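PDB 2QG7: ethanolamine kinase Pv091845 from Plasmodium vivax, which probably phosphorylates ethanolamine in the first step of phosphatidylethanolamine synthesis. Local coordinates for residues Met392-Thr397 with Asn404-Glu409. Residues are numbered along the deposited sequence; the frame is centred on the assembly and turned at random.
Sequences MHYLGT and NQLIRE
L406 pushes its CD2 methyl into the angle between Y394 and L395, and that methyl makes all the closest approaches. L406 CD2 lies 3.6 Å from Y394 CD2 and 3.7 Å from Y394 CE2, meeting the ring obliquely near its CD2-CE2 bond, with the two side chains crossing at about a right angle. L395 CG is 4.0 Å from L406 CD2, and both methyls of L395 approach it about as closely. In L406, CG stands anti to the backbone N (chi1 179°), which carries the branch out toward helix 384-395; the CA atoms of L395 and L406 remain 9.1 Å apart, bridged by side chains alone. Just beyond L395 the helix ends at G396, whose positive phi (86°) takes the chain out of the helix, while M392 O accepts from both G396 N and T397 N. The polar end of Y394 looks elsewhere: OH bonds to H210 ND1, and the ring makes a cation-pi contact with K207. Helices 384-395 and 400-410 are consecutive helices of the kinase fold joined by a short connection, packed through this apolar patch, with R360 of helix 360-369 touching all three side chains and helix 196-210 lying against Y394 and L395.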
ATOM      1  N   MET D 392     -17.560 -21.924 -15.021  1.00 50.08           N
ATOM      2  CA  MET D 392     -18.555 -22.495 -15.908  1.00 50.48           C
ATOM      3  C   MET D 392     -18.096 -22.392 -17.376  1.00 49.46           C
ATOM      4  O   MET D 392     -18.153 -23.388 -18.122  1.00 49.38           O
ATOM      5  CB  MET D 392     -19.913 -21.804 -15.716  1.00 51.31           C
ATOM      6  CG  MET D 392     -20.968 -22.194 -16.778  1.00 54.71           C
ATOM      7  SD  MET D 392     -22.333 -21.021 -16.740  1.00 60.86           S
ATOM      8  CE  MET D 392     -23.330 -21.822 -15.440  1.00 65.10           C
ATOM      9  N   HIS D 393     -17.655 -21.200 -17.783  1.00 47.32           N
ATOM     10  CA  HIS D 393     -17.188 -20.996 -19.149  1.00 45.88           C
ATOM     11  C   HIS D 393     -15.766 -21.483 -19.366  1.00 44.76           C
ATOM     12  O   HIS D 393     -15.304 -21.607 -20.497  1.00 44.03           O
ATOM     13  CB  HIS D 393     -17.352 -19.551 -19.595  1.00 46.35           C
ATOM     14  CG  HIS D 393     -18.769 -19.086 -19.620  1.00 48.33           C
ATOM     15  ND1 HIS D 393     -19.658 -19.468 -20.605  1.00 49.67           N
ATOM     16  CD2 HIS D 393     -19.456 -18.268 -18.786  1.00 49.74           C
ATOM     17  CE1 HIS D 393     -20.827 -18.888 -20.383  1.00 51.84           C
ATOM     18  NE2 HIS D 393     -20.734 -18.156 -19.284  1.00 51.98           N
ATOM     19  N   TYR D 394     -15.078 -21.780 -18.271  1.00 44.25           N
ATOM     20  CA  TYR D 394     -13.746 -22.376 -18.359  1.00 43.22           C
ATOM     21  C   TYR D 394     -13.905 -23.850 -18.691  1.00 43.80           C
ATOM     22  O   TYR D 394     -13.291 -24.356 -19.612  1.00 45.05           O
ATOM     23  CB  TYR D 394     -12.922 -22.166 -17.058  1.00 41.15           C
ATOM     24  CG  TYR D 394     -11.639 -22.974 -16.978  1.00 37.77           C
ATOM     25  CD1 TYR D 394     -10.488 -22.577 -17.671  1.00 35.72           C
ATOM     26  CD2 TYR D 394     -11.578 -24.145 -16.240  1.00 34.29           C
ATOM     27  CE1 TYR D 394      -9.303 -23.321 -17.594  1.00 34.59           C
ATOM     28  CE2 TYR D 394     -10.434 -24.927 -16.211  1.00 34.88           C
ATOM     29  CZ  TYR D 394      -9.285 -24.489 -16.871  1.00 37.05           C
ATOM     30  OH  TYR D 394      -8.113 -25.220 -16.792  1.00 38.47           O
ATOM     31  N   LEU D 395     -14.709 -24.551 -17.905  1.00 44.84           N
ATOM     32  CA  LEU D 395     -14.895 -25.972 -18.089  1.00 45.10           C
ATOM     33  C   LEU D 395     -15.792 -26.300 -19.305  1.00 45.96           C
ATOM     34  O   LEU D 395     -15.626 -27.342 -19.902  1.00 45.72           O
ATOM     35  CB  LEU D 395     -15.465 -26.589 -16.819  1.00 43.51           C
ATOM     36  CG  LEU D 395     -14.517 -26.725 -15.643  1.00 41.49           C
ATOM     37  CD1 LEU D 395     -15.306 -27.089 -14.448  1.00 40.13           C
ATOM     38  CD2 LEU D 395     -13.385 -27.739 -15.888  1.00 41.80           C
ATOM     39  N   GLY D 396     -16.746 -25.426 -19.622  1.00 47.47           N
ATOM     40  CA  GLY D 396     -17.647 -25.642 -20.742  1.00 50.06           C
ATOM     41  C   GLY D 396     -18.837 -26.480 -20.337  1.00 52.18           C
ATOM     42  O   GLY D 396     -19.307 -27.325 -21.104  1.00 52.65           O
ATOM     43  N   THR D 397     -19.324 -26.252 -19.122  1.00 54.04           N
ATOM     44  CA  THR D 397     -20.354 -27.094 -18.548  1.00 56.20           C
ATOM     45  C   THR D 397     -21.181 -26.337 -17.542  1.00 57.58           C
ATOM     46  O   THR D 397     -20.668 -25.445 -16.839  1.00 57.81           O
ATOM     47  CB  THR D 397     -19.761 -28.408 -17.916  1.00 56.40           C
ATOM     48  OG1 THR D 397     -20.836 -29.283 -17.564  1.00 57.91           O
ATOM     49  CG2 THR D 397     -18.850 -28.143 -16.672  1.00 55.65           C
ATOM     50  N   ASN D 404     -18.361 -26.403  -8.865  1.00 56.96           N
ATOM     51  CA  ASN D 404     -18.049 -26.294  -7.416  1.00 56.06           C
ATOM     52  C   ASN D 404     -16.783 -27.036  -6.975  1.00 55.71           C
ATOM     53  O   ASN D 404     -16.139 -26.705  -5.995  1.00 55.99           O
ATOM     54  CB  ASN D 404     -19.238 -26.741  -6.572  1.00 55.09           C
ATOM     55  CG  ASN D 404     -20.331 -25.722  -6.547  1.00 55.92           C
ATOM     56  OD1 ASN D 404     -20.171 -24.620  -7.049  1.00 59.82           O
ATOM     57  ND2 ASN D 404     -21.453 -26.063  -5.952  1.00 58.58           N
ATOM     58  N   GLN D 405     -16.412 -28.035  -7.730  1.00 55.76           N
ATOM     59  CA  GLN D 405     -15.311 -28.853  -7.333  1.00 56.47           C
ATOM     60  C   GLN D 405     -14.017 -28.160  -7.751  1.00 56.30           C
ATOM     61  O   GLN D 405     -12.958 -28.352  -7.109  1.00 56.99           O
ATOM     62  CB  GLN D 405     -15.471 -30.203  -8.026  1.00 56.81           C
ATOM     63  CG  GLN D 405     -14.595 -31.286  -7.501  1.00 61.17           C
ATOM     64  CD  GLN D 405     -15.203 -32.670  -7.677  1.00 66.33           C
ATOM     65  OE1 GLN D 405     -16.251 -32.852  -8.401  1.00 67.59           O
ATOM     66  NE2 GLN D 405     -14.534 -33.671  -7.010  1.00 68.12           N
ATOM     67  N   LEU D 406     -14.081 -27.389  -8.844  1.00 54.51           N
ATOM     68  CA  LEU D 406     -12.923 -26.610  -9.253  1.00 53.64           C
ATOM     69  C   LEU D 406     -12.827 -25.295  -8.422  1.00 52.96           C
ATOM     70  O   LEU D 406     -11.725 -24.807  -8.154  1.00 52.58           O
ATOM     71  CB  LEU D 406     -12.898 -26.370 -10.775  1.00 52.99           C
ATOM     72  CG  LEU D 406     -11.760 -25.549 -11.417  1.00 51.04           C
ATOM     73  CD1 LEU D 406     -10.307 -25.997 -11.035  1.00 52.54           C
ATOM     74  CD2 LEU D 406     -11.902 -25.541 -12.918  1.00 51.29           C
ATOM     75  N   ILE D 407     -13.982 -24.763  -8.014  1.00 52.39           N
ATOM     76  CA  ILE D 407     -14.044 -23.703  -7.004  1.00 53.44           C
ATOM     77  C   ILE D 407     -13.217 -24.031  -5.727  1.00 54.34           C
ATOM     78  O   ILE D 407     -12.348 -23.250  -5.340  1.00 55.01           O
ATOM     79  CB  ILE D 407     -15.506 -23.299  -6.676  1.00 52.24           C
ATOM     80  CG1 ILE D 407     -16.160 -22.632  -7.887  1.00 51.67           C
ATOM     81  CG2 ILE D 407     -15.542 -22.335  -5.543  1.00 52.31           C
ATOM     82  CD1 ILE D 407     -17.611 -22.124  -7.609  1.00 51.07           C
ATOM     83  N   ARG D 408     -13.449 -25.201  -5.134  1.00 54.85           N
ATOM     84  CA  ARG D 408     -12.685 -25.683  -3.999  1.00 55.89           C
ATOM     85  C   ARG D 408     -11.188 -25.796  -4.276  1.00 55.21           C
ATOM     86  O   ARG D 408     -10.361 -25.544  -3.384  1.00 55.30           O
ATOM     87  CB  ARG D 408     -13.208 -27.081  -3.571  1.00 57.41           C
ATOM     88  CG  ARG D 408     -14.580 -27.103  -2.864  1.00 61.42           C
ATOM     89  CD  ARG D 408     -14.412 -27.177  -1.345  1.00 68.78           C
ATOM     90  NE  ARG D 408     -13.798 -28.451  -0.912  1.00 72.38           N
ATOM     91  CZ  ARG D 408     -13.720 -28.854   0.364  1.00 73.54           C
ATOM     92  NH1 ARG D 408     -13.149 -30.022   0.658  1.00 70.98           N
ATOM     93  NH2 ARG D 408     -14.209 -28.088   1.357  1.00 73.48           N
ATOM     94  N   GLU D 409     -10.856 -26.246  -5.489  1.00 54.55           N
ATOM     95  CA  GLU D 409      -9.485 -26.566  -5.886  1.00 53.12           C
ATOM     96  C   GLU D 409      -8.587 -25.332  -5.959  1.00 52.54           C
ATOM     97  O   GLU D 409      -7.376 -25.419  -5.704  1.00 52.47           O
ATOM     98  CB  GLU D 409      -9.523 -27.246  -7.244  1.00 53.18           C
ATOM     99  CG  GLU D 409      -8.260 -27.994  -7.629  1.00 55.47           C
ATOM    100  CD  GLU D 409      -8.367 -28.525  -9.078  1.00 59.94           C
ATOM    101  OE1 GLU D 409      -9.218 -29.428  -9.308  1.00 61.44           O
ATOM    102  OE2 GLU D 409      -7.593 -28.076  -9.977  1.00 62.42           O
TER